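Local structure of flagellar hook protein FlgE (Caulobacter crescentus CB15, 5AY6) at residues A11-E16 / G288-Y293; D40-S45 / A117-N122; S95-K100 / T110-N115; I171-S176 / Q277-D282; P193-A198 / I219-T224. The protein forms the flagellar hook, the curved universal joint that probably passes motor torque to the filament, and this fragment holds two of its domains. All coordinates share one frame; numbering follows the deposited sequence.

Interaction 1. Residues A11-E16 / G288-Y293; sequences ANLRSE and GGLTQY
The Tyr293 ring has Thr291 CB over one face, 3.5 Å above the plane and offset toward the rim. The flat Asn12 amide has its CG anti to the backbone N (chi1 -178°), which carries it across to 288-293. OD1 takes two bonds in its own carbonyl plane, each on a lone pair: from Tyr293 N at 2.7 Å and from Thr291 OG1 at 2.8 Å. ND2 gives a straight bond to Tyr293 O at 3.2 Å, with that oxygen in the amide plane. Ser15 N reaches the same Tyr293 O from well above its carbonyl plane. The backbones pair as parallel strands. Leu13 N to Thr291 O, at 2.7 Å, is the shortest rung, and Thr291 N also binds Ala11 O. On the side of Leu290, Leu13 CG meets Leu290 CD1 at 4.0 Å, and Phe222 of strand 214-222 touches both leucines. An alanine at Asn12 would probably loosen the chain at Tyr293, because the amide's bonds to Tyr293 N and O and to Thr291 OG1 would go, leaving Tyr293 O, among these bonds, just that from Ser15 N. The buried amide thus adds side-chain bonds beside backbone bonds that continue past the strands.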
# COMPACT_ATOMS: atom_id res chain seq x y z
N ALA A 11 5.52 19.78 1.48
CA ALA A 11 6.00 18.91 2.53
C ALA A 11 7.11 17.98 2.05
O ALA A 11 7.21 17.68 0.85
CB ALA A 11 4.85 18.09 3.10
N ASN A 12 7.93 17.51 2.98
CA ASN A 12 8.94 16.53 2.64
C ASN A 12 8.71 15.21 3.36
O ASN A 12 8.34 15.20 4.54
CB ASN A 12 10.34 17.05 2.97
CG ASN A 12 11.43 16.07 2.57
OD1 ASN A 12 11.67 15.84 1.39
ND2 ASN A 12 12.08 15.47 3.56
N LEU A 13 8.92 14.12 2.65
CA LEU A 13 8.91 12.79 3.25
C LEU A 13 10.34 12.29 3.33
O LEU A 13 11.03 12.25 2.32
CB LEU A 13 8.05 11.83 2.42
CG LEU A 13 6.62 12.26 2.11
CD1 LEU A 13 6.02 11.37 1.03
CD2 LEU A 13 5.77 12.20 3.37
N ARG A 14 10.79 11.91 4.52
CA ARG A 14 12.18 11.48 4.67
C ARG A 14 12.46 10.24 3.84
O ARG A 14 11.84 9.20 4.04
CB ARG A 14 12.54 11.20 6.13
CG ARG A 14 14.00 10.83 6.28
CD ARG A 14 14.48 10.83 7.71
NE ARG A 14 15.91 10.49 7.77
CZ ARG A 14 16.57 10.21 8.89
NH1 ARG A 14 15.96 10.24 10.06
NH2 ARG A 14 17.86 9.90 8.83
N SER A 15 13.41 10.34 2.91
CA SER A 15 13.68 9.24 1.98
C SER A 15 14.19 7.99 2.69
O SER A 15 13.97 6.87 2.21
CB SER A 15 14.67 9.68 0.91
OG SER A 15 15.96 9.89 1.47
N GLU A 16 14.87 8.18 3.82
CA GLU A 16 15.44 7.06 4.58
C GLU A 16 14.47 6.47 5.60
O GLU A 16 14.85 5.58 6.36
CB GLU A 16 16.72 7.47 5.31
CG GLU A 16 17.90 7.82 4.44
CD GLU A 16 19.15 8.15 5.26
OE1 GLU A 16 19.04 8.32 6.50
OE2 GLU A 16 20.22 8.32 4.65
N GLY A 288 7.01 24.89 -3.89
CA GLY A 288 6.80 23.88 -2.87
C GLY A 288 6.71 22.47 -3.42
O GLY A 288 7.63 22.00 -4.10
N GLY A 289 5.61 21.79 -3.13
CA GLY A 289 5.39 20.45 -3.64
C GLY A 289 5.70 19.37 -2.62
O GLY A 289 6.20 19.65 -1.53
N LEU A 290 5.38 18.13 -2.97
CA LEU A 290 5.69 16.99 -2.13
C LEU A 290 7.03 16.41 -2.54
O LEU A 290 7.19 15.95 -3.68
CB LEU A 290 4.59 15.93 -2.25
CG LEU A 290 4.73 14.70 -1.37
CD1 LEU A 290 4.62 15.07 0.11
CD2 LEU A 290 3.70 13.65 -1.75
N THR A 291 8.01 16.45 -1.63
CA THR A 291 9.37 16.01 -1.94
C THR A 291 9.81 14.85 -1.06
O THR A 291 9.17 14.54 -0.05
CB THR A 291 10.38 17.16 -1.77
OG1 THR A 291 10.42 17.56 -0.40
CG2 THR A 291 10.00 18.35 -2.64
N GLN A 292 10.91 14.22 -1.46
CA GLN A 292 11.38 13.03 -0.79
C GLN A 292 12.90 13.09 -0.60
O GLN A 292 13.65 12.22 -1.07
CB GLN A 292 10.94 11.79 -1.59
CG GLN A 292 11.10 10.46 -0.84
CD GLN A 292 12.08 9.52 -1.54
OE1 GLN A 292 12.79 9.92 -2.47
NE2 GLN A 292 12.12 8.28 -1.10
N TYR A 293 13.37 14.14 0.07
CA TYR A 293 14.80 14.30 0.38
C TYR A 293 15.14 13.59 1.68
O TYR A 293 14.25 13.31 2.48
CB TYR A 293 15.17 15.77 0.51
CG TYR A 293 14.70 16.62 -0.64
CD1 TYR A 293 14.94 16.25 -1.95
CD2 TYR A 293 14.01 17.80 -0.41
CE1 TYR A 293 14.51 17.03 -3.00
CE2 TYR A 293 13.58 18.59 -1.45
CZ TYR A 293 13.83 18.20 -2.74
OH TYR A 293 13.40 18.98 -3.79

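Interaction 2. Residues D40-S45 / A117-N122; sequences DSATNS and AGTTVN
Asp40 can be followed outward from the backbone. Its CB lies 3.2 Å from Thr120 O and packs on Val121 CG1 at 3.7 Å. CG stands between the backbone N and the carbonyl carbon (chi1 61°) and rests on the Thr119 methyl, CG2, at 3.5 Å. At the tip the two oxygens turn to different partners. OD1 folds back over its own loop and accepts from Ala42 N at 2.8 Å and from Asn44 N at 2.8 Å. Both donors come from above the carboxylate plane. The first of these bonds makes an Asx turn. OD2 goes to His46 NE2 at the start of the next strand. The carboxylate is thus gripped by three donors, which would probably favour its charged form.

The loop itself is a type I beta turn from Asp40 to Thr43, closed by Thr43 N to Asp40 O. Ser41 ties it to 117-122 with a pair of bonds. Its N gives to Thr120 O, in the carbonyl plane. Its OG accepts from Thr120 N at 2.9 Å, in a nearly straight bond of 172°. The Thr119 methyl lies between Ser41 OG and the Asp40 carboxylate, and Ala42 CB approaches it more loosely.

The turn joins strand 24-39 to strand 45-53 of the five-stranded antiparallel sheet. Strand 120-122 pairs on with strand 111-113. Ile114, just beyond that strand, touches Asp40, Thr119 and Val121. The contact therefore ties a sheet-edge hairpin turn to the small two-stranded sheet.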
# COMPACT_ATOMS: atom_id res chain seq x y z
N ASP A 40 19.93 -26.74 0.45
CA ASP A 40 19.63 -26.53 -0.96
C ASP A 40 19.91 -27.79 -1.76
O ASP A 40 20.42 -28.77 -1.23
CB ASP A 40 20.40 -25.33 -1.53
CG ASP A 40 21.92 -25.49 -1.47
OD1 ASP A 40 22.44 -26.62 -1.58
OD2 ASP A 40 22.61 -24.45 -1.33
N SER A 41 19.60 -27.74 -3.05
CA SER A 41 19.72 -28.92 -3.91
C SER A 41 21.17 -29.35 -4.10
O SER A 41 21.43 -30.44 -4.63
CB SER A 41 19.06 -28.65 -5.27
OG SER A 41 19.59 -27.48 -5.88
N ALA A 42 22.11 -28.52 -3.67
CA ALA A 42 23.54 -28.85 -3.73
C ALA A 42 24.06 -29.29 -2.36
O ALA A 42 25.27 -29.25 -2.11
CB ALA A 42 24.34 -27.67 -4.25
N THR A 43 23.13 -29.68 -1.48
CA THR A 43 23.40 -30.16 -0.12
C THR A 43 24.02 -29.12 0.81
O THR A 43 24.49 -29.46 1.90
CB THR A 43 24.33 -31.41 -0.13
OG1 THR A 43 25.67 -31.02 -0.43
CG2 THR A 43 23.85 -32.43 -1.15
N ASN A 44 24.02 -27.86 0.40
CA ASN A 44 24.52 -26.79 1.25
C ASN A 44 23.42 -26.22 2.14
O ASN A 44 22.29 -26.02 1.68
CB ASN A 44 25.14 -25.67 0.40
CG ASN A 44 26.32 -26.15 -0.42
OD1 ASN A 44 27.11 -26.98 0.03
ND2 ASN A 44 26.43 -25.64 -1.64
N SER A 45 23.74 -25.98 3.41
CA SER A 45 22.76 -25.47 4.36
C SER A 45 22.86 -23.96 4.52
O SER A 45 23.94 -23.38 4.44
CB SER A 45 22.93 -26.13 5.73
OG SER A 45 23.86 -25.41 6.51
N ALA A 117 23.14 -20.52 -11.30
CA ALA A 117 23.57 -21.87 -11.60
C ALA A 117 22.39 -22.85 -11.51
O ALA A 117 22.43 -23.94 -12.07
CB ALA A 117 24.69 -22.30 -10.68
N GLY A 118 21.35 -22.45 -10.78
CA GLY A 118 20.13 -23.22 -10.74
C GLY A 118 19.90 -24.03 -9.47
O GLY A 118 19.01 -24.87 -9.41
N THR A 119 20.73 -23.77 -8.46
CA THR A 119 20.53 -24.38 -7.15
C THR A 119 19.22 -23.89 -6.56
O THR A 119 18.88 -22.71 -6.66
CB THR A 119 21.70 -24.05 -6.20
OG1 THR A 119 22.94 -24.46 -6.80
CG2 THR A 119 21.53 -24.77 -4.88
N THR A 120 18.46 -24.80 -5.94
CA THR A 120 17.16 -24.43 -5.41
C THR A 120 17.02 -24.74 -3.92
O THR A 120 17.80 -25.52 -3.36
CB THR A 120 16.01 -25.16 -6.16
OG1 THR A 120 16.15 -26.58 -6.02
CG2 THR A 120 16.00 -24.79 -7.63
N VAL A 121 16.04 -24.10 -3.28
CA VAL A 121 15.59 -24.51 -1.96
C VAL A 121 14.09 -24.75 -2.02
O VAL A 121 13.41 -24.25 -2.93
CB VAL A 121 15.91 -23.46 -0.86
CG1 VAL A 121 17.42 -23.24 -0.76
CG2 VAL A 121 15.19 -22.15 -1.15
N ASN A 122 13.57 -25.51 -1.07
CA ASN A 122 12.14 -25.79 -1.03
C ASN A 122 11.36 -24.66 -0.37
O ASN A 122 11.71 -24.21 0.72
CB ASN A 122 11.89 -27.11 -0.30
CG ASN A 122 12.46 -28.30 -1.04
OD1 ASN A 122 12.62 -28.27 -2.26
ND2 ASN A 122 12.80 -29.36 -0.30

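Interaction 3. Residues S95-K100 / T110-N115; sequences STIDYK and TTTRIN
The touching parts of 95-100 and 110-115 run almost in the same direction, 12° apart, yet no direct backbone hydrogen bond joins them. Two waters do part of that work. One lies within hydrogen-bonding distance of Ser95 OG, Ile97 O and Thr111 O. The other sits by Ile97 O and accepts from Arg113 N. The main direct link is Asp98 with Arg113, lying side by side. Arg113 bends at chi3 (-74°) and grips the carboxylate side-on: NE to OD1 at 2.8 Å and NH2 to OD2 at 2.8 Å. Both oxygens use their syn lone pairs, and the two planes are nearly coplanar. OD1 also accepts from Tyr99 N, and OD2 from Thr106 N, so this buried carboxylate is well held and probably stays charged. Tyr99 sends CE2 over the centre of the guanidinium face, 3.5 Å from Arg113 CZ. The planes stand 68° apart, so the ring meets that face by its edge. One face of the tyrosine ring takes Asn115 C. Further back, Ile97 CG2 packs on Thr112 CB at 3.6 Å. A bidentate Arg-Asp salt bridge, with two waters, thus joins an outermost strand of the five-stranded sheet to a separate two-stranded sheet in the third domain of FlgE.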
# COMPACT_ATOMS: atom_id res chain seq x y z
N SER A 95 3.70 -18.76 -7.75
CA SER A 95 4.90 -18.12 -7.23
C SER A 95 5.79 -17.64 -8.37
O SER A 95 6.01 -18.37 -9.34
CB SER A 95 5.69 -19.07 -6.33
OG SER A 95 6.98 -18.54 -6.04
N THR A 96 6.30 -16.41 -8.26
CA THR A 96 7.29 -15.92 -9.21
C THR A 96 8.64 -15.73 -8.52
O THR A 96 9.52 -15.06 -9.05
CB THR A 96 6.87 -14.58 -9.84
OG1 THR A 96 6.83 -13.56 -8.84
CG2 THR A 96 5.51 -14.70 -10.52
N ILE A 97 8.79 -16.32 -7.34
CA ILE A 97 10.05 -16.22 -6.61
C ILE A 97 11.15 -16.90 -7.40
O ILE A 97 11.03 -18.06 -7.80
CB ILE A 97 9.96 -16.86 -5.20
CG1 ILE A 97 8.79 -16.27 -4.42
CG2 ILE A 97 11.26 -16.63 -4.43
CD1 ILE A 97 8.59 -16.92 -3.05
N ASP A 98 12.23 -16.16 -7.63
CA ASP A 98 13.36 -16.65 -8.41
C ASP A 98 14.60 -15.93 -7.87
O ASP A 98 14.47 -14.99 -7.09
CB ASP A 98 13.15 -16.36 -9.90
CG ASP A 98 13.94 -17.30 -10.79
OD1 ASP A 98 14.78 -18.08 -10.29
OD2 ASP A 98 13.71 -17.25 -12.02
N TYR A 99 15.80 -16.37 -8.28
CA TYR A 99 17.01 -15.73 -7.78
C TYR A 99 17.05 -14.27 -8.22
O TYR A 99 16.49 -13.92 -9.26
CB TYR A 99 18.27 -16.49 -8.23
CG TYR A 99 18.64 -16.39 -9.70
CD1 TYR A 99 19.41 -15.32 -10.18
CD2 TYR A 99 18.27 -17.37 -10.61
CE1 TYR A 99 19.77 -15.23 -11.51
CE2 TYR A 99 18.62 -17.29 -11.95
CZ TYR A 99 19.37 -16.21 -12.40
OH TYR A 99 19.73 -16.12 -13.73
N LYS A 100 17.67 -13.41 -7.41
CA LYS A 100 17.68 -11.97 -7.71
C LYS A 100 18.40 -11.66 -9.02
O LYS A 100 19.57 -11.98 -9.20
CB LYS A 100 18.34 -11.18 -6.58
CG LYS A 100 18.39 -9.68 -6.85
CD LYS A 100 18.93 -8.90 -5.66
CE LYS A 100 20.36 -9.30 -5.34
NZ LYS A 100 20.86 -8.62 -4.12
N THR A 110 6.95 -25.37 -5.93
CA THR A 110 7.63 -26.10 -4.85
C THR A 110 9.00 -25.53 -4.47
O THR A 110 9.46 -25.75 -3.34
CB THR A 110 7.81 -27.58 -5.22
OG1 THR A 110 8.43 -27.68 -6.51
CG2 THR A 110 6.46 -28.29 -5.26
N THR A 111 9.65 -24.82 -5.38
CA THR A 111 11.00 -24.31 -5.13
C THR A 111 11.21 -22.87 -5.57
O THR A 111 10.36 -22.26 -6.23
CB THR A 111 12.07 -25.17 -5.86
OG1 THR A 111 11.92 -25.03 -7.28
CG2 THR A 111 11.97 -26.63 -5.47
N THR A 112 12.36 -22.32 -5.18
CA THR A 112 12.91 -21.14 -5.83
C THR A 112 14.39 -21.38 -6.10
O THR A 112 15.07 -22.06 -5.33
CB THR A 112 12.75 -19.85 -4.99
OG1 THR A 112 13.28 -18.74 -5.73
CG2 THR A 112 13.51 -19.96 -3.67
N ARG A 113 14.88 -20.84 -7.21
CA ARG A 113 16.32 -20.82 -7.44
C ARG A 113 16.95 -19.84 -6.46
O ARG A 113 16.31 -18.86 -6.07
CB ARG A 113 16.65 -20.43 -8.88
CG ARG A 113 16.18 -21.44 -9.92
CD ARG A 113 16.72 -21.12 -11.32
NE ARG A 113 16.06 -19.97 -11.94
CZ ARG A 113 16.28 -19.55 -13.18
NH1 ARG A 113 17.14 -20.20 -13.95
NH2 ARG A 113 15.63 -18.50 -13.66
N ILE A 114 18.19 -20.10 -6.05
CA ILE A 114 18.90 -19.16 -5.18
C ILE A 114 20.17 -18.63 -5.85
O ILE A 114 20.86 -17.77 -5.30
CB ILE A 114 19.27 -19.79 -3.82
CG1 ILE A 114 20.17 -21.01 -4.02
CG2 ILE A 114 18.01 -20.17 -3.05
CD1 ILE A 114 20.59 -21.69 -2.72
N ASN A 115 20.49 -19.16 -7.03
CA ASN A 115 21.56 -18.61 -7.86
C ASN A 115 21.34 -18.93 -9.34
O ASN A 115 20.48 -19.74 -9.68
CB ASN A 115 22.93 -19.13 -7.39
CG ASN A 115 23.05 -20.64 -7.45
OD1 ASN A 115 22.63 -21.28 -8.41
ND2 ASN A 115 23.66 -21.22 -6.42
O HOH W 1 9.20 -20.00 -7.08
O HOH W 2 12.47 -20.04 -9.19

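Interaction 4. Residues I171-S176 / Q277-D282; sequences IPLSDS and QEVQID
Gln277 NE2 is the best-held polar atom, with two acceptors. It gives to Ser174 O at 2.9 Å in a fairly straight bond (166°), and to Thr4 O outside the two segments. Ser174 O lies near the amide plane, but the NE2 donor stands above that oxygen's own carbonyl plane. At the other end of the amide, Gln277 OE1 accepts a hydrogen bond from a water at 3.0 Å. This water accepts in turn from Ser176 N at 2.9 Å. OE1 also packs on Asp175 CA at 3.5 Å. The side chain gets there with CG anti to the backbone N (chi1 -172°) and a bend at chi2. A buried amide is so tied at both ends to the chain as it leaves strand 171-174. Beside it, Leu173 CD1 touches Val279 CG2 at 4.1 Å. Val7 of strand 6-12 lies against Leu173 and adds to this apolar layer. The two strands belong to different sheets. Their axes are 10.0 Å apart at closest approach, and their directions differ by 137°. The layers face each other with apolar side chains meeting tip to tip between them, probably as in a sandwich or flattened barrel, within the D2 region of FlgE.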
# COMPACT_ATOMS: atom_id res chain seq x y z
N ILE A 171 -5.35 18.40 5.45
CA ILE A 171 -5.82 19.38 4.47
C ILE A 171 -7.21 19.87 4.84
O ILE A 171 -8.21 19.21 4.53
CB ILE A 171 -5.84 18.79 3.06
CG1 ILE A 171 -4.48 18.17 2.72
CG2 ILE A 171 -6.19 19.86 2.05
CD1 ILE A 171 -4.48 17.40 1.41
N PRO A 172 -7.29 21.02 5.51
CA PRO A 172 -8.58 21.61 5.90
C PRO A 172 -9.34 22.19 4.71
O PRO A 172 -8.81 23.03 3.98
CB PRO A 172 -8.18 22.71 6.88
CG PRO A 172 -6.79 23.07 6.49
CD PRO A 172 -6.15 21.80 6.03
N LEU A 173 -10.57 21.73 4.51
CA LEU A 173 -11.43 22.27 3.47
C LEU A 173 -12.56 23.09 4.07
O LEU A 173 -13.12 22.71 5.10
CB LEU A 173 -12.02 21.15 2.61
CG LEU A 173 -11.09 20.17 1.89
CD1 LEU A 173 -11.91 19.15 1.11
CD2 LEU A 173 -10.13 20.90 0.97
N SER A 174 -12.88 24.22 3.45
CA SER A 174 -14.11 24.93 3.77
C SER A 174 -15.20 24.44 2.84
O SER A 174 -15.04 24.45 1.62
CB SER A 174 -13.93 26.44 3.64
OG SER A 174 -12.96 26.92 4.55
N ASP A 175 -16.32 23.99 3.40
CA ASP A 175 -17.38 23.44 2.57
C ASP A 175 -18.32 24.54 2.10
O ASP A 175 -18.05 25.72 2.31
CB ASP A 175 -18.16 22.34 3.32
CG ASP A 175 -18.71 22.81 4.66
OD1 ASP A 175 -19.16 23.97 4.76
OD2 ASP A 175 -18.70 22.00 5.61
N SER A 176 -19.43 24.15 1.48
CA SER A 176 -20.37 25.11 0.92
C SER A 176 -21.13 25.90 1.99
O SER A 176 -21.84 26.84 1.67
CB SER A 176 -21.36 24.40 -0.00
OG SER A 176 -22.06 23.40 0.70
N GLN A 277 -18.03 18.84 -3.78
CA GLN A 277 -16.79 19.58 -3.60
C GLN A 277 -15.66 18.98 -4.43
O GLN A 277 -15.03 18.01 -4.04
CB GLN A 277 -16.40 19.61 -2.13
CG GLN A 277 -15.22 20.53 -1.82
CD GLN A 277 -15.43 21.38 -0.57
OE1 GLN A 277 -16.35 21.13 0.22
NE2 GLN A 277 -14.58 22.39 -0.40
N GLU A 278 -15.42 19.59 -5.59
CA GLU A 278 -14.30 19.22 -6.44
C GLU A 278 -13.09 20.06 -6.05
O GLU A 278 -13.16 21.28 -6.05
CB GLU A 278 -14.65 19.42 -7.92
CG GLU A 278 -13.56 19.03 -8.90
CD GLU A 278 -13.99 19.24 -10.34
OE1 GLU A 278 -15.10 19.77 -10.57
OE2 GLU A 278 -13.21 18.88 -11.25
N VAL A 279 -12.00 19.39 -5.68
CA VAL A 279 -10.81 20.08 -5.20
C VAL A 279 -9.55 19.65 -5.93
O VAL A 279 -9.17 18.48 -5.91
CB VAL A 279 -10.60 19.85 -3.69
CG1 VAL A 279 -9.57 20.82 -3.16
CG2 VAL A 279 -11.90 20.01 -2.93
N GLN A 280 -8.90 20.59 -6.59
CA GLN A 280 -7.59 20.33 -7.16
C GLN A 280 -6.58 20.18 -6.02
O GLN A 280 -6.55 20.99 -5.10
CB GLN A 280 -7.16 21.44 -8.11
CG GLN A 280 -5.73 21.30 -8.59
CD GLN A 280 -5.37 22.29 -9.67
OE1 GLN A 280 -6.24 22.97 -10.22
NE2 GLN A 280 -4.08 22.39 -9.98
N ILE A 281 -5.77 19.13 -6.08
CA ILE A 281 -4.75 18.92 -5.06
C ILE A 281 -3.38 18.90 -5.72
O ILE A 281 -3.01 17.94 -6.39
CB ILE A 281 -4.99 17.62 -4.27
CG1 ILE A 281 -6.34 17.71 -3.55
CG2 ILE A 281 -3.85 17.37 -3.28
CD1 ILE A 281 -6.76 16.43 -2.86
N ASP A 282 -2.65 20.00 -5.52
CA ASP A 282 -1.39 20.23 -6.21
C ASP A 282 -0.21 19.74 -5.36
O ASP A 282 0.11 20.32 -4.33
CB ASP A 282 -1.26 21.73 -6.52
CG ASP A 282 -0.14 22.04 -7.50
OD1 ASP A 282 0.46 21.09 -8.06
OD2 ASP A 282 0.13 23.24 -7.72
O HOH W 3 -19.36 21.55 0.13

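Interaction 5. Residues P193-A198 / I219-T224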
# COMPACT_ATOMS: atom_id res chain seq x y z
N PRO A 193 11.95 1.07 -3.92
CA PRO A 193 12.78 2.27 -3.81
C PRO A 193 12.00 3.54 -4.12
O PRO A 193 11.33 3.61 -5.15
CB PRO A 193 13.89 2.04 -4.84
CG PRO A 193 13.33 1.05 -5.80
CD PRO A 193 12.42 0.17 -4.99
N ASN A 194 12.08 4.52 -3.22
CA ASN A 194 11.43 5.82 -3.40
C ASN A 194 9.93 5.70 -3.58
O ASN A 194 9.30 6.53 -4.23
CB ASN A 194 12.06 6.55 -4.59
CG ASN A 194 13.54 6.76 -4.41
OD1 ASN A 194 13.98 7.30 -3.40
ND2 ASN A 194 14.32 6.31 -5.38
N GLN A 195 9.37 4.66 -2.97
CA GLN A 195 7.98 4.31 -3.16
C GLN A 195 7.21 4.43 -1.85
O GLN A 195 7.70 4.01 -0.81
CB GLN A 195 7.88 2.90 -3.72
CG GLN A 195 6.47 2.35 -3.80
CD GLN A 195 6.47 0.85 -3.98
OE1 GLN A 195 6.69 0.10 -3.03
NE2 GLN A 195 6.23 0.41 -5.21
N TRP A 196 6.02 5.00 -1.92
CA TRP A 196 5.17 5.15 -0.73
C TRP A 196 3.74 4.69 -1.04
O TRP A 196 3.28 4.83 -2.17
CB TRP A 196 5.18 6.61 -0.25
CG TRP A 196 6.52 7.10 0.23
CD1 TRP A 196 7.64 7.30 -0.53
CD2 TRP A 196 6.87 7.47 1.57
NE1 TRP A 196 8.67 7.75 0.26
CE2 TRP A 196 8.22 7.87 1.55
CE3 TRP A 196 6.17 7.50 2.78
CZ2 TRP A 196 8.89 8.30 2.70
CZ3 TRP A 196 6.84 7.92 3.92
CH2 TRP A 196 8.19 8.31 3.87
N TYR A 197 3.06 4.14 -0.04
CA TYR A 197 1.64 3.81 -0.17
C TYR A 197 0.82 4.96 0.43
O TYR A 197 1.08 5.38 1.55
CB TYR A 197 1.30 2.49 0.54
CG TYR A 197 1.98 1.28 -0.05
CD1 TYR A 197 2.48 1.29 -1.34
CD2 TYR A 197 2.11 0.11 0.70
CE1 TYR A 197 3.10 0.18 -1.88
CE2 TYR A 197 2.73 -1.01 0.16
CZ TYR A 197 3.22 -0.97 -1.12
OH TYR A 197 3.83 -2.08 -1.66
N ALA A 198 -0.15 5.46 -0.33
CA ALA A 198 -0.88 6.65 0.09
C ALA A 198 -2.39 6.45 0.11
O ALA A 198 -2.93 5.67 -0.67
CB ALA A 198 -0.52 7.82 -0.82
N ILE A 219 -0.26 4.37 -5.09
CA ILE A 219 1.17 4.27 -4.86
C ILE A 219 1.85 5.50 -5.45
O ILE A 219 1.67 5.83 -6.62
CB ILE A 219 1.75 3.00 -5.49
CG1 ILE A 219 1.05 1.77 -4.92
CG2 ILE A 219 3.25 2.93 -5.24
CD1 ILE A 219 1.52 0.45 -5.51
N ILE A 220 2.61 6.20 -4.61
CA ILE A 220 3.31 7.41 -5.04
C ILE A 220 4.78 7.09 -5.25
O ILE A 220 5.39 6.38 -4.44
CB ILE A 220 3.14 8.55 -4.01
CG1 ILE A 220 1.68 9.00 -3.95
CG2 ILE A 220 4.03 9.73 -4.36
CD1 ILE A 220 1.44 10.11 -2.95
N GLU A 221 5.35 7.58 -6.35
CA GLU A 221 6.76 7.35 -6.65
C GLU A 221 7.54 8.66 -6.69
O GLU A 221 7.02 9.70 -7.11
CB GLU A 221 6.91 6.62 -7.99
CG GLU A 221 6.26 5.24 -8.04
CD GLU A 221 7.16 4.14 -7.52
OE1 GLU A 221 7.97 4.40 -6.60
OE2 GLU A 221 7.05 3.00 -8.02
N PHE A 222 8.78 8.61 -6.24
CA PHE A 222 9.67 9.75 -6.35
C PHE A 222 10.89 9.40 -7.20
O PHE A 222 11.20 8.23 -7.39
CB PHE A 222 10.12 10.23 -4.96
CG PHE A 222 9.00 10.77 -4.12
CD1 PHE A 222 8.27 9.93 -3.29
CD2 PHE A 222 8.67 12.12 -4.16
CE1 PHE A 222 7.24 10.43 -2.51
CE2 PHE A 222 7.65 12.62 -3.39
CZ PHE A 222 6.93 11.77 -2.56
N THR A 223 11.57 10.42 -7.71
CA THR A 223 12.82 10.19 -8.42
C THR A 223 13.93 9.93 -7.41
O THR A 223 13.75 10.15 -6.21
CB THR A 223 13.20 11.38 -9.31
OG1 THR A 223 13.52 12.51 -8.49
CG2 THR A 223 12.06 11.74 -10.25
N THR A 224 15.08 9.48 -7.90
CA THR A 224 16.23 9.24 -7.03
C THR A 224 16.72 10.54 -6.39
O THR A 224 17.47 10.51 -5.42
CB THR A 224 17.38 8.59 -7.80
OG1 THR A 224 17.62 9.31 -9.02
CG2 THR A 224 17.04 7.14 -8.15
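Asn194 comes first among the residues that carry the contact, just after Pro193. Its O accepts from Phe222 N at 2.9 Å, in the carbonyl plane, and also lies at the edge of the Phe222 ring. Its CB touches Phe222 O at 3.4 Å. OD1 lies by the Gln292 amide, outside the hairpin, and is probably hydrogen-bonded to it. An alanine at Asn194 would probably lose the polar contact with the Gln292 amide and the cover its own amide gives to Thr223 and Thr224. Gln195 runs out extended. Its CG rests on Ile219 CG2 at 3.6 Å, and its CB lies beside Glu221 OE1 at 3.2 Å; its own OE1 turns back to Gly192 N. Trp196 pairs with Ile220 by two backbone bonds, N to O and O to N, each 2.9 Å. Its indole receives the edge of Phe222 over the face of the five-membered ring. This is an offset edge-to-face pair with planes at 81°. The closest carbons are Trp196 CD1 and Phe222 CE1, at 3.7 Å. Tyr197 lies alongside Ile219, CD1 to CG1 at 3.9 Å, and its OH reaches Ser54 O. Ala198 CB ends the walk against Ile220 CD1. Strands 195-202 and 214-222 form a hairpin in the five-stranded antiparallel sheet, with strand 180-189 next to the first and strand 228-230 next to the second. Trp196 and Phe222 face Leu13 and Gln292 near the end of the mixed sheet.

The contacts fall into two groups, one in each part of the fragment. Interactions 2 and 3 lie in the third domain, with centres about 11 Å apart, and they touch where strands 111-113 and 120-122 pair. Interactions 1, 4 and 5 serve the other part. Interactions 1 and 4 share strand 277-291, but their centres are about 22 Å apart. The centres of interactions 1 and 5 are about 10 Å apart, and the two touch through Gln292 and Phe222. Those of interactions 2 and 4 are about 57 Å apart. Along the chain, interaction 1 spans all the others, joining residues near both ends. The third domain is thus an insertion in the chain of the D2 part, consistent with modular hook subunits.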